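Side-chain contacts in putative metal binding protein (Coccidioides immitis, PDB 3CVG), which probably binds a metal ion or another small ligand as a member of the periplasmic-binding-protein superfamily, though its function is not established: residues Tyr100-Asp105 with Lys256-Lys261; Ser123-Met128 with Asp231-Pro236; Glu162-Leu165 with Pro171-Thr174; Ala194-Glu199 with Arg213-Gln218; Glu269-Lys272 with Leu278-Pro281. All coordinates share one frame; numbering follows the deposited sequence.

Interaction 1: residues Tyr100-Asp105 with Lys256-Lys261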
# COMPACT_ATOMS: atom_id res chain seq x y z
N TYR A 100 -8.20 5.35 -12.79
CA TYR A 100 -6.93 5.45 -13.51
C TYR A 100 -5.83 4.67 -12.80
O TYR A 100 -5.53 4.95 -11.64
CB TYR A 100 -6.52 6.92 -13.62
CG TYR A 100 -7.54 7.80 -14.31
CD1 TYR A 100 -7.61 7.87 -15.70
CD2 TYR A 100 -8.46 8.54 -13.57
CE1 TYR A 100 -8.57 8.65 -16.34
CE2 TYR A 100 -9.43 9.32 -14.20
CZ TYR A 100 -9.47 9.38 -15.58
OH TYR A 100 -10.43 10.14 -16.21
N TYR A 101 -5.25 3.69 -13.49
CA TYR A 101 -4.17 2.89 -12.91
C TYR A 101 -2.97 3.83 -12.78
O TYR A 101 -2.45 4.30 -13.79
CB TYR A 101 -3.81 1.72 -13.83
CG TYR A 101 -3.30 0.48 -13.12
CD1 TYR A 101 -2.45 0.57 -12.00
CD2 TYR A 101 -3.63 -0.80 -13.58
CE1 TYR A 101 -1.97 -0.58 -11.36
CE2 TYR A 101 -3.15 -1.95 -12.95
CZ TYR A 101 -2.31 -1.83 -11.84
OH TYR A 101 -1.85 -2.97 -11.21
N ALA A 102 -2.54 4.10 -11.55
CA ALA A 102 -1.43 5.02 -11.29
C ALA A 102 -0.05 4.38 -11.17
O ALA A 102 0.90 4.80 -11.84
CB ALA A 102 -1.73 5.83 -10.04
N PHE A 103 0.07 3.39 -10.29
CA PHE A 103 1.35 2.72 -10.10
C PHE A 103 1.16 1.39 -9.39
O PHE A 103 0.05 1.06 -8.96
CB PHE A 103 2.34 3.62 -9.35
CG PHE A 103 1.90 4.01 -7.96
CD1 PHE A 103 2.15 3.17 -6.87
CD2 PHE A 103 1.23 5.21 -7.74
CE1 PHE A 103 1.76 3.53 -5.59
CE2 PHE A 103 0.84 5.58 -6.45
CZ PHE A 103 1.10 4.74 -5.38
N ARG A 104 2.23 0.62 -9.28
CA ARG A 104 2.18 -0.68 -8.63
C ARG A 104 3.14 -0.77 -7.44
O ARG A 104 4.36 -0.61 -7.59
CB ARG A 104 2.48 -1.79 -9.65
CG ARG A 104 1.34 -2.03 -10.67
CD ARG A 104 1.73 -3.00 -11.81
NE ARG A 104 2.68 -2.40 -12.75
CZ ARG A 104 3.12 -2.98 -13.87
NH1 ARG A 104 2.69 -4.19 -14.21
NH2 ARG A 104 3.99 -2.36 -14.65
N ASP A 105 2.57 -1.01 -6.27
CA ASP A 105 3.34 -1.15 -5.04
C ASP A 105 3.43 -2.66 -4.79
O ASP A 105 2.77 -3.44 -5.48
CB ASP A 105 2.63 -0.43 -3.89
CG ASP A 105 3.38 -0.54 -2.57
OD1 ASP A 105 4.62 -0.71 -2.59
OD2 ASP A 105 2.73 -0.43 -1.51
N LYS A 256 -5.27 12.74 -16.25
CA LYS A 256 -4.65 12.54 -17.56
C LYS A 256 -3.13 12.59 -17.50
O LYS A 256 -2.44 11.75 -18.08
CB LYS A 256 -5.15 13.61 -18.54
CG LYS A 256 -6.31 13.19 -19.43
CD LYS A 256 -5.87 12.14 -20.43
CE LYS A 256 -6.91 11.92 -21.52
NZ LYS A 256 -6.38 11.02 -22.59
N TRP A 257 -2.62 13.60 -16.80
CA TRP A 257 -1.17 13.77 -16.66
C TRP A 257 -0.52 12.58 -15.94
O TRP A 257 0.51 12.06 -16.38
CB TRP A 257 -0.89 15.05 -15.87
CG TRP A 257 0.56 15.25 -15.59
CD1 TRP A 257 1.48 15.83 -16.41
CD2 TRP A 257 1.27 14.83 -14.42
NE1 TRP A 257 2.73 15.79 -15.82
CE2 TRP A 257 2.63 15.19 -14.60
CE3 TRP A 257 0.89 14.19 -13.23
CZ2 TRP A 257 3.61 14.92 -13.64
CZ3 TRP A 257 1.87 13.92 -12.28
CH2 TRP A 257 3.21 14.28 -12.49
N LEU A 258 -1.14 12.16 -14.85
CA LEU A 258 -0.64 11.04 -14.06
C LEU A 258 -0.33 9.77 -14.85
O LEU A 258 0.68 9.11 -14.61
CB LEU A 258 -1.63 10.71 -12.94
CG LEU A 258 -1.25 9.54 -12.03
CD1 LEU A 258 0.01 9.88 -11.25
CD2 LEU A 258 -2.40 9.26 -11.09
N VAL A 259 -1.20 9.41 -15.79
CA VAL A 259 -1.00 8.18 -16.56
C VAL A 259 -0.17 8.33 -17.83
O VAL A 259 0.20 7.33 -18.45
CB VAL A 259 -2.35 7.52 -16.92
CG1 VAL A 259 -3.09 7.14 -15.65
CG2 VAL A 259 -3.19 8.46 -17.77
N SER A 260 0.12 9.57 -18.22
CA SER A 260 0.91 9.79 -19.43
C SER A 260 2.35 9.37 -19.17
O SER A 260 2.88 9.59 -18.08
CB SER A 260 0.86 11.27 -19.83
OG SER A 260 1.39 12.12 -18.81
N LYS A 261 2.97 8.75 -20.17
CA LYS A 261 4.36 8.31 -20.04
C LYS A 261 5.23 9.52 -19.77
O LYS A 261 6.27 9.43 -19.12
CB LYS A 261 4.82 7.63 -21.34
CG LYS A 261 4.17 6.28 -21.64
CD LYS A 261 4.80 5.16 -20.80
CE LYS A 261 4.13 3.82 -21.07
NZ LYS A 261 4.72 2.73 -20.26
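Val259 lays its CG1 methyl against the strand 100-111 where Tyr100 passes into Tyr101, touching both side chain and backbone there. The methyl stands 3.5 Å from Tyr101 O and 4.0 Å from Tyr100 CB, packing on a carbonyl and on the root of a side chain rather than on a ring. Its reach follows from chi1 of -61°, which sets CG1 anti to the carbonyl carbon of Val259. One residue earlier, Leu258 sends a single branch to the next strand residue: its CD2 meets Ala102 CB at 3.6 Å. Leu38 and Leu239 also touch the leucine.

Helix 248-259 thus rests its C-terminal turn on a strand of a domain belonging to the PBP superfamily. The strand is irregular at this point, since Ala102 and Phe103 both face Ala237 of the neighbouring strand 234-241 in a classic beta bulge. No hydrogen bond joins the two segments directly; Gln265 NE2 instead donates to both Ala102 O and Leu258 O, a polar bridge beside the apolar contact. The Tyr100 ring extends back along helix 248-259, and its hydroxyl is hydrogen-bonded to Lys252 NZ. Ser260 OG turns back to Trp257 O at 2.6 Å. The backbone N of the same serine also bonds to that carbonyl oxygen, which therefore accepts twice.

Interaction 2: residues Ser123-Met128 with Asp231-Pro236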
# COMPACT_ATOMS: atom_id res chain seq x y z
N SER A 123 7.81 -21.90 -2.45
CA SER A 123 6.41 -22.18 -2.12
C SER A 123 5.49 -21.02 -2.50
O SER A 123 5.93 -19.88 -2.56
CB SER A 123 6.26 -22.44 -0.61
OG SER A 123 7.04 -23.54 -0.18
N ASP A 124 4.22 -21.32 -2.75
CA ASP A 124 3.23 -20.30 -3.08
C ASP A 124 2.93 -19.59 -1.75
O ASP A 124 3.04 -20.19 -0.68
CB ASP A 124 1.96 -20.95 -3.63
CG ASP A 124 0.85 -19.94 -3.92
OD1 ASP A 124 0.30 -19.35 -2.96
OD2 ASP A 124 0.52 -19.73 -5.11
N ILE A 125 2.56 -18.31 -1.82
CA ILE A 125 2.27 -17.55 -0.60
C ILE A 125 1.21 -18.23 0.27
O ILE A 125 1.32 -18.24 1.50
CB ILE A 125 1.85 -16.08 -0.94
CG1 ILE A 125 1.66 -15.27 0.35
CG2 ILE A 125 0.58 -16.07 -1.76
CD1 ILE A 125 2.92 -15.15 1.19
N ALA A 126 0.20 -18.82 -0.37
CA ALA A 126 -0.87 -19.49 0.37
C ALA A 126 -0.31 -20.68 1.16
O ALA A 126 -0.68 -20.89 2.31
CB ALA A 126 -1.96 -19.95 -0.57
N ASP A 127 0.59 -21.44 0.55
CA ASP A 127 1.17 -22.58 1.23
C ASP A 127 2.09 -22.12 2.37
O ASP A 127 2.30 -22.86 3.33
CB ASP A 127 1.93 -23.47 0.23
CG ASP A 127 1.01 -24.02 -0.85
OD1 ASP A 127 -0.10 -24.48 -0.51
OD2 ASP A 127 1.40 -24.01 -2.05
N MSE A 128 2.63 -20.92 2.26
CA MSE A 128 3.49 -20.40 3.32
C MSE A 128 2.60 -20.10 4.52
O MSE A 128 2.96 -20.41 5.66
CB MSE A 128 4.21 -19.12 2.88
CG MSE A 128 5.45 -19.40 2.03
SE MSE A 128 6.34 -17.81 1.44
CE MSE A 128 5.60 -17.72 -0.33
N ASP A 231 -0.80 -11.81 -8.83
CA ASP A 231 0.04 -12.07 -7.67
C ASP A 231 -0.67 -11.46 -6.45
O ASP A 231 -0.90 -10.27 -6.41
CB ASP A 231 1.41 -11.40 -7.85
CG ASP A 231 2.39 -11.76 -6.75
OD1 ASP A 231 1.97 -11.88 -5.58
OD2 ASP A 231 3.59 -11.91 -7.06
N PRO A 232 -1.03 -12.29 -5.46
CA PRO A 232 -1.72 -11.76 -4.27
C PRO A 232 -0.96 -10.61 -3.60
O PRO A 232 -1.58 -9.70 -3.05
CB PRO A 232 -1.84 -12.98 -3.37
CG PRO A 232 -1.88 -14.13 -4.34
CD PRO A 232 -0.80 -13.74 -5.32
N LEU A 233 0.37 -10.65 -3.66
CA LEU A 233 1.17 -9.61 -3.03
C LEU A 233 1.36 -8.34 -3.86
O LEU A 233 2.14 -7.47 -3.49
CB LEU A 233 2.53 -10.18 -2.61
CG LEU A 233 2.54 -11.32 -1.57
CD1 LEU A 233 3.97 -11.53 -1.04
CD2 LEU A 233 1.61 -10.97 -0.41
N LEU A 234 0.64 -8.22 -4.98
CA LEU A 234 0.73 -7.01 -5.79
C LEU A 234 -0.19 -5.98 -5.14
O LEU A 234 -1.30 -6.33 -4.74
CB LEU A 234 0.27 -7.28 -7.23
CG LEU A 234 0.13 -6.03 -8.12
CD1 LEU A 234 1.50 -5.41 -8.35
CD2 LEU A 234 -0.52 -6.40 -9.45
N ASN A 235 0.25 -4.73 -5.03
CA ASN A 235 -0.57 -3.70 -4.42
C ASN A 235 -0.81 -2.55 -5.40
O ASN A 235 -0.14 -1.53 -5.36
CB ASN A 235 0.09 -3.17 -3.14
CG ASN A 235 -0.78 -2.18 -2.39
OD1 ASN A 235 -2.00 -2.29 -2.39
ND2 ASN A 235 -0.15 -1.21 -1.73
N PRO A 236 -1.78 -2.72 -6.30
CA PRO A 236 -2.10 -1.70 -7.29
C PRO A 236 -2.72 -0.44 -6.71
O PRO A 236 -3.54 -0.49 -5.79
CB PRO A 236 -3.04 -2.43 -8.25
CG PRO A 236 -3.77 -3.37 -7.33
CD PRO A 236 -2.65 -3.91 -6.46
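Ile125, at the start of helix 125-138, uses two different branches to meet the turn that leads into strand 234-241. Its CG2 methyl approaches Pro232 CG at 4.1 Å, while CG1 faces Leu233 CD2 at 4.4 Å. With chi1 of -176°, CG1 is anti to the backbone N and CG2 sits between N and the carbonyl carbon, which splits the two branches between the two partners. The Ile125 and Pro232 side chains run antiparallel alongside one another.

The buried part of the contact is around Ile125 and Leu233, where Leu109 backs the isoleucine and Leu163 and Lys159 flank the leucine. Its density comes from these neighbours, for the Ile125-Leu233 approach is itself loose. Pro232, by contrast, is exposed, so its ring borders the apolar patch from the solvent side, yet it makes the shorter approach across the segments. No hydrogen bond crosses between them.

Polar groups instead shape each segment from within. Asp124 OD1 accepts from Ala126 N at 2.6 Å through its anti lone pair, an N-cap bond that fixes the first turn of the helix. Asp231 OD1 accepts from Leu233 N at 2.8 Å, the donor lying on the anti side and 26° out of the carboxylate plane; its other oxygen, OD2, bonds to Thr226 OG1. The contact therefore sets a capped helix start against a type I beta turn, Asp231 to Leu234, that opens with an Asx turn.

Interaction 3: residues Glu162-Leu165 with Pro171-Thr174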
# COMPACT_ATOMS: atom_id res chain seq x y z
N GLU A 162 -6.87 -11.22 4.31
CA GLU A 162 -7.26 -11.90 3.09
C GLU A 162 -6.47 -13.21 2.93
O GLU A 162 -7.05 -14.23 2.56
CB GLU A 162 -6.92 -10.97 1.94
CG GLU A 162 -7.83 -11.06 0.75
CD GLU A 162 -7.65 -9.84 -0.15
OE1 GLU A 162 -6.59 -9.72 -0.80
OE2 GLU A 162 -8.56 -8.98 -0.16
N LEU A 163 -5.16 -13.17 3.16
CA LEU A 163 -4.31 -14.36 3.00
C LEU A 163 -4.71 -15.47 3.98
O LEU A 163 -4.80 -16.64 3.60
CB LEU A 163 -2.84 -13.97 3.17
CG LEU A 163 -2.32 -13.10 2.02
CD1 LEU A 163 -0.94 -12.58 2.34
CD2 LEU A 163 -2.31 -13.92 0.75
N TRP A 164 -4.97 -15.12 5.24
CA TRP A 164 -5.39 -16.13 6.22
C TRP A 164 -6.71 -16.79 5.79
O TRP A 164 -6.85 -18.02 5.81
CB TRP A 164 -5.55 -15.50 7.61
CG TRP A 164 -4.22 -15.16 8.24
CD1 TRP A 164 -3.74 -13.93 8.55
CD2 TRP A 164 -3.19 -16.09 8.58
NE1 TRP A 164 -2.46 -14.02 9.06
CE2 TRP A 164 -2.10 -15.35 9.09
CE3 TRP A 164 -3.07 -17.49 8.49
CZ2 TRP A 164 -0.92 -15.94 9.52
CZ3 TRP A 164 -1.88 -18.08 8.92
CH2 TRP A 164 -0.83 -17.31 9.42
N LEU A 165 -7.68 -15.96 5.42
CA LEU A 165 -8.97 -16.48 4.99
C LEU A 165 -8.82 -17.38 3.75
O LEU A 165 -9.55 -18.35 3.62
CB LEU A 165 -9.95 -15.34 4.68
CG LEU A 165 -10.43 -14.49 5.86
CD1 LEU A 165 -11.41 -13.46 5.35
CD2 LEU A 165 -11.10 -15.35 6.92
N PRO A 171 -7.73 -16.41 12.39
CA PRO A 171 -6.92 -16.25 13.61
C PRO A 171 -7.48 -15.32 14.68
O PRO A 171 -7.29 -15.58 15.87
CB PRO A 171 -5.58 -15.73 13.07
CG PRO A 171 -5.54 -16.25 11.67
CD PRO A 171 -6.95 -16.04 11.19
N TRP A 172 -8.15 -14.25 14.26
CA TRP A 172 -8.71 -13.28 15.20
C TRP A 172 -10.03 -13.69 15.82
O TRP A 172 -10.41 -13.15 16.86
CB TRP A 172 -8.89 -11.93 14.50
CG TRP A 172 -9.65 -12.04 13.22
CD1 TRP A 172 -11.00 -11.98 13.06
CD2 TRP A 172 -9.10 -12.28 11.91
NE1 TRP A 172 -11.33 -12.16 11.74
CE2 TRP A 172 -10.19 -12.35 11.01
CE3 TRP A 172 -7.80 -12.44 11.42
CZ2 TRP A 172 -10.01 -12.58 9.64
CZ3 TRP A 172 -7.62 -12.66 10.05
CH2 TRP A 172 -8.73 -12.73 9.18
N ALA A 173 -10.74 -14.63 15.19
CA ALA A 173 -12.04 -15.10 15.69
C ALA A 173 -11.87 -16.00 16.91
O ALA A 173 -10.78 -16.58 17.11
CB ALA A 173 -12.78 -15.84 14.59
N THR A 174 -12.93 -16.14 17.71
CA THR A 174 -12.79 -16.93 18.93
C THR A 174 -12.33 -18.32 18.76
O THR A 174 -12.71 -19.06 17.84
CB THR A 174 -14.03 -16.93 19.84
OG1 THR A 174 -15.17 -17.44 19.15
CG2 THR A 174 -14.25 -15.52 20.34
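Pro171 lies over one face of the Trp164 indole. Its CG is 4.0 Å from the centroid of the five-membered ring and 22° off the ring normal, a CH-pi contact displaced toward the rim. Pro171 CD continues the overlap onto the base of the side chain, 3.9 Å from Trp164 CB. Beside this pair, Leu165 and Trp172 are roughly perpendicular: Leu165 CD2 comes to 4.0 Å from Trp172 CZ2, and Leu165 CG also meets the neighbouring CH2. Trp172 also reaches the other tryptophan, its CZ3 lying 4.3 Å from Trp164 CB.

A torsion accounts for how Trp172 reaches its partners: its CG stands between N and the carbonyl carbon (chi1 52°), bringing the six-membered ring over to helix 155-166. Further out, Phe129 and Phe147 meet Trp164 edge-to-face, and Trp179 and Tyr180 add rings to the cluster. A backbone bond between Pro171 and Ser177 ties the loop carrying the proline to the chain ahead of strand 180-182. Tyr151 packs against Trp172.

No hydrogen bond or salt bridge passes between the segments. The contact of the loop with helix 155-166 is therefore probably one of dispersion and weak CH-pi attraction, with the proline CG set over the electron-rich indole face.

Interaction 4: residues Ala194-Glu199 with Arg213-Gln218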
# COMPACT_ATOMS: atom_id res chain seq x y z
N ALA A 194 8.23 -6.54 14.47
CA ALA A 194 8.23 -7.92 14.00
C ALA A 194 9.65 -8.48 13.99
O ALA A 194 9.88 -9.64 14.34
CB ALA A 194 7.65 -8.00 12.59
N ILE A 195 10.59 -7.65 13.56
CA ILE A 195 11.98 -8.05 13.48
C ILE A 195 12.58 -8.26 14.86
O ILE A 195 13.21 -9.28 15.12
CB ILE A 195 12.80 -7.00 12.69
CG1 ILE A 195 12.34 -7.01 11.23
CG2 ILE A 195 14.29 -7.31 12.77
CD1 ILE A 195 12.77 -5.77 10.46
N LEU A 196 12.35 -7.31 15.76
CA LEU A 196 12.86 -7.39 17.13
C LEU A 196 12.27 -8.57 17.88
O LEU A 196 12.95 -9.20 18.70
CB LEU A 196 12.55 -6.11 17.90
CG LEU A 196 13.27 -4.81 17.51
CD1 LEU A 196 12.80 -3.66 18.39
CD2 LEU A 196 14.77 -5.00 17.65
N LEU A 197 11.01 -8.88 17.61
CA LEU A 197 10.32 -9.96 18.29
C LEU A 197 10.47 -11.31 17.61
O LEU A 197 9.97 -12.31 18.11
CB LEU A 197 8.83 -9.63 18.40
CG LEU A 197 8.47 -8.36 19.17
CD1 LEU A 197 7.06 -7.94 18.78
CD2 LEU A 197 8.58 -8.60 20.68
N ARG A 198 11.14 -11.32 16.46
CA ARG A 198 11.33 -12.55 15.69
C ARG A 198 10.00 -13.14 15.22
O ARG A 198 9.73 -14.33 15.41
CB ARG A 198 12.11 -13.59 16.50
CG ARG A 198 13.53 -13.18 16.82
CD ARG A 198 14.27 -14.28 17.58
NE ARG A 198 13.74 -14.43 18.93
CZ ARG A 198 14.00 -15.46 19.72
NH1 ARG A 198 14.78 -16.45 19.30
NH2 ARG A 198 13.47 -15.50 20.94
N GLU A 199 9.17 -12.31 14.61
CA GLU A 199 7.88 -12.76 14.11
C GLU A 199 7.78 -12.54 12.60
O GLU A 199 8.50 -11.70 12.03
CB GLU A 199 6.74 -11.99 14.79
CG GLU A 199 6.80 -12.02 16.31
CD GLU A 199 5.65 -11.27 16.98
OE1 GLU A 199 5.04 -10.37 16.35
OE2 GLU A 199 5.38 -11.57 18.15
N ARG A 213 19.59 -0.52 7.90
CA ARG A 213 20.17 -1.66 7.21
C ARG A 213 20.44 -2.79 8.20
O ARG A 213 20.24 -3.97 7.88
CB ARG A 213 21.49 -1.30 6.53
CG ARG A 213 21.34 -0.34 5.38
CD ARG A 213 22.60 -0.32 4.52
NE ARG A 213 22.48 0.69 3.48
CZ ARG A 213 21.47 0.77 2.63
NH1 ARG A 213 20.47 -0.11 2.70
NH2 ARG A 213 21.44 1.72 1.71
N GLY A 214 20.90 -2.42 9.38
CA GLY A 214 21.19 -3.41 10.41
C GLY A 214 20.01 -4.33 10.70
O GLY A 214 20.20 -5.54 10.85
N LEU A 215 18.81 -3.77 10.79
CA LEU A 215 17.63 -4.58 11.07
C LEU A 215 17.30 -5.53 9.93
O LEU A 215 16.82 -6.64 10.16
CB LEU A 215 16.41 -3.69 11.35
CG LEU A 215 16.27 -3.10 12.75
CD1 LEU A 215 14.91 -2.44 12.91
CD2 LEU A 215 16.44 -4.21 13.79
N ARG A 216 17.55 -5.10 8.69
CA ARG A 216 17.26 -5.94 7.54
C ARG A 216 18.08 -7.22 7.57
O ARG A 216 17.72 -8.21 6.95
CB ARG A 216 17.53 -5.17 6.24
CG ARG A 216 16.73 -3.89 6.11
CD ARG A 216 17.09 -3.15 4.82
NE ARG A 216 16.87 -1.71 4.97
CZ ARG A 216 17.01 -0.83 3.99
NH1 ARG A 216 17.36 -1.24 2.77
NH2 ARG A 216 16.79 0.46 4.22
N ASP A 217 19.19 -7.20 8.31
CA ASP A 217 20.03 -8.38 8.44
C ASP A 217 19.48 -9.32 9.50
O ASP A 217 19.91 -10.47 9.61
CB ASP A 217 21.46 -7.97 8.79
CG ASP A 217 22.25 -7.50 7.59
OD1 ASP A 217 22.46 -8.32 6.67
OD2 ASP A 217 22.65 -6.32 7.57
N GLN A 218 18.54 -8.83 10.29
CA GLN A 218 17.92 -9.62 11.35
C GLN A 218 16.59 -10.21 10.87
O GLN A 218 15.78 -10.70 11.66
CB GLN A 218 17.72 -8.74 12.59
CG GLN A 218 19.03 -8.31 13.25
CD GLN A 218 18.86 -7.22 14.28
OE1 GLN A 218 17.98 -7.29 15.13
NE2 GLN A 218 19.71 -6.20 14.21
O HOH W 1 13.53 -11.37 13.40
O HOH W 2 15.86 -9.68 15.84
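Ile195 O receives two water bonds, from water 1 at 2.7 Å and from water 2 at 2.8 Å. Water 1 also donates to Gln218 O at 2.9 Å, while water 2 donates to Gln218 OE1 over a longer 3.3 Å. A carbonyl in the last turn of helix 187-196 is thereby linked to both the backbone and the amide oxygen of one glutamine, although no direct hydrogen bond joins the segments.

Beside the waters the contact is apolar. Ile195 CG2 is 3.7 Å from Gln218 CB and equally far from Leu215 O, and it also packs on Leu215 CD2. This methyl is directed there by chi1 of -67°, which leaves CG2 anti to the backbone N; the isoleucine side chain lies across that of the glutamine. Helix 187-196 ends in a Schellman motif: Arg198 takes positive phi, Glu199 N bonds back to Ala194 O, and Arg198 N to Ile195 O. The short, weakly bonded helical turn around 213-216 packs against that end within the PBP superfamily domain. Ile211 and Met219 also touch Ile195, and Leu196, which is exposed, brings CD2 to 4.3 Å from Leu215 CD2.

Interaction 5: residues Glu269-Lys272 with Leu278-Pro281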
# COMPACT_ATOMS: atom_id res chain seq x y z
N GLU A 269 8.60 6.32 -12.24
CA GLU A 269 9.70 5.47 -12.67
C GLU A 269 11.03 5.94 -12.07
O GLU A 269 11.96 5.15 -11.91
CB GLU A 269 9.77 5.47 -14.20
CG GLU A 269 10.63 4.37 -14.80
CD GLU A 269 10.11 3.91 -16.15
OE1 GLU A 269 9.97 4.76 -17.06
OE2 GLU A 269 9.82 2.70 -16.30
N GLY A 270 11.11 7.22 -11.72
CA GLY A 270 12.34 7.75 -11.16
C GLY A 270 12.30 8.05 -9.67
O GLY A 270 13.30 8.52 -9.12
N PHE A 271 11.17 7.79 -9.02
CA PHE A 271 11.06 8.06 -7.58
C PHE A 271 11.77 6.98 -6.79
O PHE A 271 11.39 5.81 -6.84
CB PHE A 271 9.59 8.12 -7.16
CG PHE A 271 9.40 8.54 -5.74
CD1 PHE A 271 9.96 9.72 -5.27
CD2 PHE A 271 8.65 7.76 -4.87
CE1 PHE A 271 9.78 10.12 -3.95
CE2 PHE A 271 8.46 8.15 -3.54
CZ PHE A 271 9.03 9.33 -3.08
N LYS A 272 12.80 7.38 -6.05
CA LYS A 272 13.59 6.43 -5.30
C LYS A 272 13.61 6.58 -3.79
O LYS A 272 13.28 7.64 -3.25
CB LYS A 272 15.03 6.46 -5.80
CG LYS A 272 15.21 6.02 -7.23
CD LYS A 272 16.68 5.86 -7.53
CE LYS A 272 16.92 4.94 -8.71
NZ LYS A 272 18.37 4.58 -8.82
N LEU A 278 11.15 2.87 -5.87
CA LEU A 278 10.14 2.45 -4.91
C LEU A 278 8.95 1.70 -5.51
O LEU A 278 8.65 0.58 -5.10
CB LEU A 278 9.62 3.66 -4.14
CG LEU A 278 8.51 3.39 -3.12
CD1 LEU A 278 8.93 2.27 -2.18
CD2 LEU A 278 8.21 4.66 -2.36
N TYR A 279 8.30 2.31 -6.50
CA TYR A 279 7.14 1.73 -7.14
C TYR A 279 7.36 1.42 -8.62
O TYR A 279 8.21 2.01 -9.28
CB TYR A 279 5.95 2.69 -7.06
CG TYR A 279 5.60 3.20 -5.68
CD1 TYR A 279 5.69 4.56 -5.38
CD2 TYR A 279 5.13 2.33 -4.70
CE1 TYR A 279 5.31 5.05 -4.14
CE2 TYR A 279 4.76 2.81 -3.44
CZ TYR A 279 4.84 4.17 -3.17
OH TYR A 279 4.45 4.66 -1.94
N SER A 280 6.57 0.48 -9.15
CA SER A 280 6.66 0.14 -10.55
C SER A 280 5.63 0.98 -11.29
O SER A 280 4.58 1.31 -10.74
CB SER A 280 6.36 -1.34 -10.79
OG SER A 280 7.39 -2.17 -10.29
N PRO A 281 5.94 1.37 -12.54
CA PRO A 281 5.00 2.17 -13.31
C PRO A 281 3.73 1.36 -13.56
O PRO A 281 3.75 0.13 -13.45
CB PRO A 281 5.77 2.45 -14.61
CG PRO A 281 7.20 2.45 -14.14
CD PRO A 281 7.24 1.27 -13.22
O HOH W 3 9.03 4.67 -7.69
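The segments 269-272 and 278-281 run antiparallel, their end-to-end directions 174° apart, and one direct backbone bond joins them. Leu278 N donates to Phe271 O at 3.1 Å, nearly straight at 171° and in the carbonyl plane. The same oxygen accepts from water 3 at 2.8 Å, and that water takes a bond from Tyr279 N at 2.7 Å, so the solvent molecule can extend the pairing by one residue.

The Phe271 and Leu278 side chains run alongside each other in parallel. Leu278 CD2 reaches Phe271 CE2 at 3.7 Å. Tyr279 CE1 lies at the edge of the Phe271 ring, near its plane, 4.4 Å from Phe271 CD2. The contact lies at the base of the beta hairpin of strands 272-273 and 276-281, with residues 269-271 leading into its first strand; the second strand also pairs with strand 100-111. Ser32 and Leu34, from the neighbouring helices 28-32 and 34-47, touch Phe271 as well, and Ser32 OG is hydrogen-bonded to Tyr279 OH.

At the other end, Glu269 and Pro281 meet nearly at right angles. The proline CG sits against the length of the glutamate, 4.0 Å from Glu269 CB and 3.4 Å from its OE2; a bend at chi2 (148°) brings OE2 to the same ring carbon. Gln265 also touches Pro281.

From the N terminus, strand 100-111 opens interaction 1, which helix 248-259 closes more than 150 residues later. Nested in that long loop is interaction 2, where helix 125-138 meets the turn before strand 234-241. Interactions 3 and 4 lie inside interaction 2, one after the other, each closing a short local loop. Interaction 5 follows in series, closing a short loop between the end of helix 264-269 and strand 276-281; no contacts cross. Interactions 2 and 5 each touch interaction 1 through neighbouring strands: Asp105 O lies 2.9 Å from Asn235 N, and Arg104 N 2.8 Å from Ser280 O. Leu163 joins interactions 2 and 3, whereas interactions 3 and 4 lie across the chain's centre from interaction 1.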